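Local coordinates for GTPase subunit of restriction endonuclease (Thermococcus gammatolerans, PDB 6P0F), which probably recognises modified DNA through a YTH-like N-terminal domain, as the GTPase subunit of a McrBC-type restriction endonuclease, at residues A[26-31]-A[50-55]; A[100-105]-A[120-125]. All blocks are in the same frame, centred on the assembly; numbering follows the deposited sequence.

Contact 1: residues A[26-31]-A[50-55]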
ATOM      1  N   LYS A  26       0.697 -10.641   6.178  1.00 18.36           N
ATOM      2  CA  LYS A  26       0.760 -11.258   7.490  1.00 21.16           C
ATOM      3  C   LYS A  26       0.549 -10.232   8.592  1.00 20.69           C
ATOM      4  O   LYS A  26      -0.352 -10.386   9.422  1.00 22.67           O
ATOM      5  CB  LYS A  26       2.107 -11.960   7.646  1.00 20.45           C
ATOM      6  CG  LYS A  26       2.254 -12.694   8.912  1.00 24.11           C
ATOM      7  CD  LYS A  26       3.591 -13.469   9.007  1.00 25.46           C
ATOM      8  CE  LYS A  26       4.839 -12.587   8.800  1.00 26.89           C
ATOM      9  NZ  LYS A  26       5.015 -11.489   9.838  1.00 25.50           N
ATOM     10  N   GLY A  27       1.310  -9.140   8.543  1.00 18.39           N
ATOM     11  CA  GLY A  27       1.313  -8.179   9.621  1.00 17.71           C
ATOM     12  C   GLY A  27       2.289  -8.593  10.700  1.00 20.60           C
ATOM     13  O   GLY A  27       2.854  -9.695  10.693  1.00 19.55           O
ATOM     14  N   VAL A  28       2.487  -7.689  11.658  1.00 19.60           N
ATOM     15  CA  VAL A  28       3.427  -7.965  12.738  1.00 19.76           C
ATOM     16  C   VAL A  28       2.754  -7.756  14.086  1.00 20.11           C
ATOM     17  O   VAL A  28       1.883  -6.899  14.257  1.00 20.03           O
ATOM     18  CB  VAL A  28       4.706  -7.108  12.644  1.00 21.91           C
ATOM     19  CG1 VAL A  28       5.391  -7.258  11.293  1.00 27.31           C
ATOM     20  CG2 VAL A  28       4.419  -5.658  12.899  1.00 26.56           C
ATOM     21  N   LYS A  29       3.164  -8.558  15.068  1.00 20.06           N
ATOM     22  CA  LYS A  29       2.653  -8.363  16.412  1.00 20.39           C
ATOM     23  C   LYS A  29       3.026  -6.966  16.887  1.00 20.39           C
ATOM     24  O   LYS A  29       4.099  -6.456  16.572  1.00 20.67           O
ATOM     25  CB  LYS A  29       3.231  -9.423  17.346  1.00 22.25           C
ATOM     26  CG  LYS A  29       2.680 -10.814  17.064  1.00 25.82           C
ATOM     27  CD  LYS A  29       3.363 -11.892  17.893  1.00 33.46           C
ATOM     28  CE  LYS A  29       3.057 -13.291  17.319  1.00 40.73           C
ATOM     29  NZ  LYS A  29       3.796 -14.395  18.028  1.00 46.09           N
ATOM     30  N   ARG A  30       2.128  -6.343  17.636  1.00 20.50           N
ATOM     31  CA  ARG A  30       2.382  -4.985  18.108  1.00 19.47           C
ATOM     32  C   ARG A  30       3.693  -4.894  18.888  1.00 20.90           C
ATOM     33  O   ARG A  30       4.390  -3.878  18.803  1.00 21.77           O
ATOM     34  CB  ARG A  30       1.221  -4.519  18.988  1.00 23.42           C
ATOM     35  CG  ARG A  30       1.432  -3.156  19.581  1.00 26.30           C
ATOM     36  CD  ARG A  30       0.235  -2.717  20.448  1.00 27.45           C
ATOM     37  NE  ARG A  30       0.650  -1.625  21.317  1.00 28.12           N
ATOM     38  CZ  ARG A  30      -0.111  -0.594  21.639  1.00 28.26           C
ATOM     39  NH1 ARG A  30      -1.341  -0.514  21.192  1.00 26.10           N
ATOM     40  NH2 ARG A  30       0.370   0.356  22.414  1.00 30.88           N
ATOM     41  N   ASN A  31       4.057  -5.936  19.637  1.00 23.51           N
ATOM     42  CA  ASN A  31       5.304  -5.851  20.402  1.00 25.42           C
ATOM     43  C   ASN A  31       6.539  -5.722  19.527  1.00 28.41           C
ATOM     44  O   ASN A  31       7.565  -5.251  20.021  1.00 34.79           O
ATOM     45  CB  ASN A  31       5.402  -7.058  21.350  1.00 29.27           C
ATOM     46  CG  ASN A  31       4.355  -7.001  22.437  1.00 50.69           C
ATOM     47  OD1 ASN A  31       3.696  -5.971  22.638  1.00 58.32           O
ATOM     48  ND2 ASN A  31       4.197  -8.103  23.159  1.00 60.94           N
ATOM     49  N   CYS A  50      -0.345  -5.372  13.630  1.00 19.57           N
ATOM     50  CA  CYS A  50      -0.155  -4.128  12.902  1.00 19.39           C
ATOM     51  C   CYS A  50       0.142  -4.406  11.434  1.00 20.55           C
ATOM     52  O   CYS A  50       0.889  -5.326  11.101  1.00 19.39           O
ATOM     53  CB  CYS A  50       1.002  -3.304  13.472  1.00 20.48           C
ATOM     54  SG  CYS A  50       0.855  -2.925  15.233  1.00 23.00           S
ATOM     55  N   TYR A  51      -0.421  -3.574  10.568  1.00 16.94           N
ATOM     56  CA  TYR A  51      -0.211  -3.680   9.129  1.00 15.66           C
ATOM     57  C   TYR A  51       0.355  -2.364   8.631  1.00 18.78           C
ATOM     58  O   TYR A  51      -0.200  -1.306   8.910  1.00 18.98           O
ATOM     59  CB  TYR A  51      -1.519  -3.967   8.389  1.00 18.10           C
ATOM     60  CG  TYR A  51      -2.153  -5.265   8.805  1.00 18.24           C
ATOM     61  CD1 TYR A  51      -1.725  -6.464   8.259  1.00 17.81           C
ATOM     62  CD2 TYR A  51      -3.150  -5.291   9.755  1.00 22.18           C
ATOM     63  CE1 TYR A  51      -2.259  -7.660   8.654  1.00 19.14           C
ATOM     64  CE2 TYR A  51      -3.722  -6.502  10.154  1.00 22.27           C
ATOM     65  CZ  TYR A  51      -3.268  -7.680   9.586  1.00 24.90           C
ATOM     66  OH  TYR A  51      -3.795  -8.905   9.939  1.00 27.59           O
ATOM     67  N   PHE A  52       1.432  -2.416   7.858  1.00 18.12           N
ATOM     68  CA  PHE A  52       2.014  -1.162   7.406  1.00 17.97           C
ATOM     69  C   PHE A  52       2.890  -1.402   6.180  1.00 19.41           C
ATOM     70  O   PHE A  52       3.363  -2.511   5.932  1.00 18.11           O
ATOM     71  CB  PHE A  52       2.808  -0.475   8.537  1.00 16.58           C
ATOM     72  CG  PHE A  52       4.014  -1.256   9.050  1.00 16.10           C
ATOM     73  CD1 PHE A  52       3.857  -2.284   9.961  1.00 19.57           C
ATOM     74  CD2 PHE A  52       5.298  -0.941   8.636  1.00 21.31           C
ATOM     75  CE1 PHE A  52       4.970  -2.989  10.420  1.00 21.40           C
ATOM     76  CE2 PHE A  52       6.383  -1.640   9.110  1.00 21.58           C
ATOM     77  CZ  PHE A  52       6.210  -2.669   9.975  1.00 23.18           C
ATOM     78  N   TRP A  53       3.078  -0.330   5.422  1.00 19.02           N
ATOM     79  CA  TRP A  53       3.900  -0.316   4.224  1.00 19.36           C
ATOM     80  C   TRP A  53       4.785   0.918   4.300  1.00 21.11           C
ATOM     81  O   TRP A  53       4.537   1.823   5.086  1.00 22.39           O
ATOM     82  CB  TRP A  53       3.025  -0.315   2.973  1.00 18.56           C
ATOM     83  CG  TRP A  53       3.825  -0.460   1.711  1.00 20.04           C
ATOM     84  CD1 TRP A  53       3.914   0.429   0.675  1.00 22.12           C
ATOM     85  CD2 TRP A  53       4.690  -1.557   1.372  1.00 19.24           C
ATOM     86  NE1 TRP A  53       4.793  -0.042  -0.281  1.00 22.70           N
ATOM     87  CE2 TRP A  53       5.257  -1.269   0.111  1.00 23.19           C
ATOM     88  CE3 TRP A  53       5.034  -2.743   2.010  1.00 21.68           C
ATOM     89  CZ2 TRP A  53       6.171  -2.137  -0.511  1.00 22.25           C
ATOM     90  CZ3 TRP A  53       5.919  -3.610   1.371  1.00 24.85           C
ATOM     91  CH2 TRP A  53       6.452  -3.302   0.115  1.00 24.13           C
ATOM     92  N   GLY A  54       5.894   0.905   3.567  1.00 21.03           N
ATOM     93  CA  GLY A  54       6.834   2.000   3.651  1.00 22.46           C
ATOM     94  C   GLY A  54       7.360   2.346   2.269  1.00 24.94           C
ATOM     95  O   GLY A  54       7.442   1.489   1.386  1.00 22.70           O
ATOM     96  N   ARG A  55       7.721   3.615   2.108  1.00 26.00           N
ATOM     97  CA  ARG A  55       8.232   4.117   0.833  1.00 27.40           C
ATOM     98  C   ARG A  55       9.407   5.041   1.100  1.00 28.06           C
ATOM     99  O   ARG A  55       9.602   5.510   2.220  1.00 26.23           O
ATOM    100  CB  ARG A  55       7.167   4.881   0.053  1.00 25.69           C
ATOM    101  CG  ARG A  55       5.975   4.046  -0.360  1.00 30.60           C
ATOM    102  CD  ARG A  55       5.008   4.848  -1.221  1.00 33.21           C
ATOM    103  NE  ARG A  55       5.650   5.254  -2.459  1.00 37.20           N
ATOM    104  CZ  ARG A  55       5.943   6.510  -2.751  1.00 41.28           C
ATOM    105  NH1 ARG A  55       5.636   7.484  -1.898  1.00 39.63           N
ATOM    106  NH2 ARG A  55       6.533   6.790  -3.895  1.00 39.60           N
TER
HETATM  107  O   HOH W   1      -2.857 -11.245   9.035  0.50 27.42           O

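Contact 2: residues A[100-105]-A[120-125]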
ATOM      1  N   THR A 100      -0.015   7.961   9.116  1.00 23.59           N
ATOM      2  CA  THR A 100       1.273   7.991   8.436  1.00 26.59           C
ATOM      3  C   THR A 100       2.314   8.433   9.446  1.00 23.81           C
ATOM      4  O   THR A 100       2.038   9.233  10.344  1.00 26.89           O
ATOM      5  CB  THR A 100       1.294   8.928   7.224  1.00 27.64           C
ATOM      6  OG1 THR A 100       1.063  10.273   7.656  1.00 27.64           O
ATOM      7  CG2 THR A 100       0.250   8.530   6.202  1.00 25.59           C
ATOM      8  N   VAL A 101       3.517   7.887   9.306  1.00 22.63           N
ATOM      9  CA  VAL A 101       4.613   8.143  10.220  1.00 23.27           C
ATOM     10  C   VAL A 101       5.851   8.293   9.361  1.00 26.15           C
ATOM     11  O   VAL A 101       6.207   7.360   8.641  1.00 27.69           O
ATOM     12  CB  VAL A 101       4.807   7.004  11.238  1.00 29.94           C
ATOM     13  CG1 VAL A 101       6.013   7.303  12.112  1.00 32.50           C
ATOM     14  CG2 VAL A 101       3.535   6.802  12.070  1.00 30.25           C
ATOM     15  N   GLU A 102       6.509   9.438   9.431  1.00 26.60           N
ATOM     16  CA  GLU A 102       7.818   9.600   8.822  1.00 30.61           C
ATOM     17  C   GLU A 102       8.883   9.206   9.841  1.00 26.90           C
ATOM     18  O   GLU A 102       9.006   9.837  10.898  1.00 31.38           O
ATOM     19  CB  GLU A 102       8.028  11.035   8.336  1.00 34.91           C
ATOM     20  CG  GLU A 102       9.432  11.266   7.783  1.00 45.19           C
ATOM     21  CD  GLU A 102       9.721  12.740   7.443  1.00 50.83           C
ATOM     22  OE1 GLU A 102      10.882  13.047   7.087  1.00 47.02           O
ATOM     23  OE2 GLU A 102       8.818  13.583   7.640  1.00 47.02           O
ATOM     24  N   ILE A 103       9.651   8.168   9.534  1.00 28.35           N
ATOM     25  CA  ILE A 103      10.797   7.796  10.356  1.00 27.68           C
ATOM     26  C   ILE A 103      11.988   8.639   9.915  1.00 30.97           C
ATOM     27  O   ILE A 103      12.289   8.732   8.720  1.00 29.33           O
ATOM     28  CB  ILE A 103      11.117   6.296  10.237  1.00 27.01           C
ATOM     29  CG1 ILE A 103       9.892   5.454  10.628  1.00 25.67           C
ATOM     30  CG2 ILE A 103      12.318   5.947  11.111  1.00 32.07           C
ATOM     31  CD1 ILE A 103       9.423   5.660  12.030  1.00 27.48           C
ATOM     32  N   SER A 104      12.680   9.237  10.874  1.00 30.02           N
ATOM     33  CA  SER A 104      13.840  10.042  10.532  1.00 34.06           C
ATOM     34  C   SER A 104      14.936   9.176   9.918  1.00 35.55           C
ATOM     35  O   SER A 104      15.131   8.015  10.293  1.00 30.99           O
ATOM     36  CB  SER A 104      14.368  10.748  11.773  1.00 38.13           C
ATOM     37  OG  SER A 104      15.483  10.052  12.294  1.00 50.37           O
ATOM     38  N   GLU A 105      15.686   9.765   8.982  1.00 33.70           N
ATOM     39  CA  GLU A 105      16.796   9.038   8.370  1.00 34.64           C
ATOM     40  C   GLU A 105      17.715   8.394   9.400  1.00 31.58           C
ATOM     41  O   GLU A 105      18.361   7.378   9.117  1.00 36.89           O
ATOM     42  CB  GLU A 105      17.642   9.975   7.502  1.00 41.56           C
ATOM     43  CG  GLU A 105      16.905  10.786   6.472  1.00 41.44           C
ATOM     44  CD  GLU A 105      17.866  11.608   5.605  1.00 39.06           C
ATOM     45  OE1 GLU A 105      17.517  11.888   4.436  1.00 45.51           O
ATOM     46  OE2 GLU A 105      18.970  11.956   6.097  1.00 45.22           O
ATOM     47  N   ASN A 120      15.618   1.875   3.842  1.00 34.49           N
ATOM     48  CA  ASN A 120      15.314   2.813   2.768  1.00 33.94           C
ATOM     49  C   ASN A 120      13.881   3.345   2.833  1.00 39.92           C
ATOM     50  O   ASN A 120      13.603   4.441   2.335  1.00 40.69           O
ATOM     51  CB  ASN A 120      15.507   2.140   1.405  1.00 42.69           C
ATOM     52  CG  ASN A 120      16.963   1.830   1.086  1.00 50.86           C
ATOM     53  OD1 ASN A 120      17.878   2.288   1.777  1.00 47.77           O
ATOM     54  ND2 ASN A 120      17.180   1.040   0.035  1.00 51.57           N
ATOM     55  N   PHE A 121      12.960   2.586   3.420  1.00 30.86           N
ATOM     56  CA  PHE A 121      11.525   2.810   3.225  1.00 28.24           C
ATOM     57  C   PHE A 121      10.899   3.477   4.449  1.00 30.18           C
ATOM     58  O   PHE A 121       9.963   2.959   5.087  1.00 29.82           O
ATOM     59  CB  PHE A 121      10.838   1.485   2.909  1.00 29.20           C
ATOM     60  CG  PHE A 121      11.476   0.731   1.778  1.00 31.11           C
ATOM     61  CD1 PHE A 121      11.408   1.220   0.500  1.00 32.10           C
ATOM     62  CD2 PHE A 121      12.161  -0.444   2.002  1.00 33.72           C
ATOM     63  CE1 PHE A 121      11.997   0.538  -0.557  1.00 38.60           C
ATOM     64  CE2 PHE A 121      12.767  -1.123   0.957  1.00 37.93           C
ATOM     65  CZ  PHE A 121      12.672  -0.637  -0.324  1.00 36.17           C
ATOM     66  N   ARG A 122      11.388   4.675   4.747  1.00 28.45           N
ATOM     67  CA  ARG A 122      11.117   5.296   6.031  1.00 25.67           C
ATOM     68  C   ARG A 122       9.815   6.098   6.091  1.00 23.40           C
ATOM     69  O   ARG A 122       9.431   6.530   7.178  1.00 24.81           O
ATOM     70  CB  ARG A 122      12.290   6.200   6.420  1.00 31.05           C
ATOM     71  CG  ARG A 122      12.428   7.453   5.556  1.00 31.37           C
ATOM     72  CD  ARG A 122      13.763   8.155   5.838  1.00 33.32           C
ATOM     73  NE  ARG A 122      13.861   9.410   5.088  1.00 35.54           N
ATOM     74  CZ  ARG A 122      13.347  10.570   5.493  1.00 41.34           C
ATOM     75  NH1 ARG A 122      12.709  10.653   6.656  1.00 38.92           N
ATOM     76  NH2 ARG A 122      13.486  11.658   4.745  1.00 38.75           N
ATOM     77  N   PHE A 123       9.118   6.294   4.982  1.00 23.36           N
ATOM     78  CA  PHE A 123       7.799   6.926   5.014  1.00 25.01           C
ATOM     79  C   PHE A 123       6.752   5.829   5.147  1.00 23.10           C
ATOM     80  O   PHE A 123       6.423   5.133   4.176  1.00 24.97           O
ATOM     81  CB  PHE A 123       7.609   7.800   3.775  1.00 25.92           C
ATOM     82  CG  PHE A 123       8.495   9.022   3.787  1.00 31.03           C
ATOM     83  CD1 PHE A 123       8.124  10.164   4.488  1.00 41.36           C
ATOM     84  CD2 PHE A 123       9.714   9.010   3.136  1.00 35.74           C
ATOM     85  CE1 PHE A 123       8.950  11.282   4.521  1.00 43.54           C
ATOM     86  CE2 PHE A 123      10.549  10.121   3.173  1.00 39.92           C
ATOM     87  CZ  PHE A 123      10.164  11.255   3.866  1.00 40.55           C
ATOM     88  N   LEU A 124       6.218   5.680   6.362  1.00 24.75           N
ATOM     89  CA  LEU A 124       5.336   4.572   6.680  1.00 23.47           C
ATOM     90  C   LEU A 124       3.873   4.970   6.579  1.00 21.60           C
ATOM     91  O   LEU A 124       3.480   6.083   6.951  1.00 25.18           O
ATOM     92  CB  LEU A 124       5.603   4.055   8.102  1.00 21.15           C
ATOM     93  CG  LEU A 124       7.035   3.734   8.518  1.00 22.17           C
ATOM     94  CD1 LEU A 124       7.029   3.168   9.941  1.00 24.76           C
ATOM     95  CD2 LEU A 124       7.653   2.752   7.549  1.00 25.34           C
HETATM   96  N   MSE A 125       3.059   4.012   6.162  1.00 19.78           N
HETATM   97  CA  MSE A 125       1.599   4.161   6.186  1.00 20.35           C
HETATM   98  C   MSE A 125       1.047   2.955   6.950  1.00 22.99           C
HETATM   99  O   MSE A 125       1.393   1.813   6.627  1.00 20.98           O
HETATM  100  CB  MSE A 125       1.010   4.229   4.783  1.00 22.25           C
HETATM  101  CG  MSE A 125       1.229   2.956   3.975  1.00 24.44           C
HETATM  102 SE   MSE A 125       0.872   3.295   2.058  1.00 32.09          SE
HETATM  103  CE  MSE A 125       2.132   4.664   1.922  1.00 26.12           C
TER

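Contact 1: residues A[26-31]-A[50-55]
Val28 and Cys50 face each other as a hydrogen-bonded antiparallel pair, the one bridge between 26-31 and 50-55. Val28 N donates to Cys50 O at 2.9 Å, and Cys50 N returns a nearly straight bond to Val28 O (2.8 Å, 176°).

Apolar contacts grow from this pair. CG1 of Val28 stands anti to the carbonyl carbon (chi1 -55°), which puts CG2 between backbone N and carbonyl carbon; that methyl meets the edge of the Phe52 ring in its plane, 3.7 Å from CE1, and also touches Cys50 CB. A branched valine suits this buried position, one methyl serving both neighbours. Cys50 SG lies 3.9 Å from Arg30 CA and is tied by a disulfide to Cys46, while the extended Arg30 side chain leads off to salt bridges with Glu34 and Asp43.

Gly27, just past the helix end, has positive phi and rests its CA 3.2 Å from Cys50 O; a CB there would collide with Tyr51 CE1, so glycine fits. Tyr51 CE1 comes within 3.4 Å of Lys26 O, and one water in the ring plane joins Tyr51 OH to that oxygen, 2.7 Å from each. Lys26 NZ curls back to Gly27 O and also pairs with Glu22.

The short strand 28-29 follows helix 15-26 after the single residue Gly27 and edges strand 49-55, whose other neighbour is strand 123-127; helix 39-45 packs on Cys50 and Arg30 through Leu42.

Contact 2: residues A[100-105]-A[120-125]
Val101 and Leu124 form the hydrogen-bonded pair of the antiparallel ladder between the end of strand 91-102 and the start of strand 123-127, with Val101 N to Leu124 O at 3.0 Å and Leu124 N to Val101 O at 2.8 Å. Beyond them Ile103 N donates to Arg122 O, extending the ladder past the regular strand; on the side of strand 49-55, Arg122 and Phe123 both face Arg55 in a classic beta bulge.

Arg122 is the hub. Its CG sits in the crowded position between backbone N and carbonyl carbon (chi1 69°), and the chain then runs extended beside Ile103 O. NH1 is shared by two acceptors: Ile103 O at 2.9 Å, in the guanidinium plane, and Glu102 OE1 at 3.0 Å, a salt bridge through the anti lone pair. One guanidinium face carries Phe123 CZ, 3.3 Å above it and offset toward the rim; Glu105 CG covers the opposite face. Arginine suits this place because its flat, charged end can be sandwiched and still donate at its edge. An alanine here would probably leave Glu102 without its charged mate and Ile103 O without this donor, and open a gap between Phe123 and Glu105.

Glu102 lies alongside the Phe123 ring, its CG 3.3 Å from CE1. On the face that carries Val101 and Leu124, Ile103 CG1, from the loop just past the strand, packs on Leu124 CD1 at 3.7 Å.

Strand 123-127 lies between strands 91-102 and 49-55, with Trp115 of a loop touching Leu124.

How the contacts relate
Contacts 1 and 2 are two strand pairings in one mixed sheet, their centres about 13 Å apart, and they come in series along the chain. Strands 49-55 and 123-127 join them directly: Trp53 O lies 2.9 Å from Met125 N and Arg55 N lies 2.9 Å from Phe123 O, both probable hydrogen bonds. Packing adds to this, with Phe52 CB 3.3 Å from Met125 O. The order across this part of the sheet is therefore 28-29, 49-55, 123-127, 91-102. Contact 1 lies at the strand 28-29 edge of the sheet, near helices 15-26 and 39-45, whereas contact 2 lies at the end of strand 91-102, where the chain leaves for the loop that returns at Arg122.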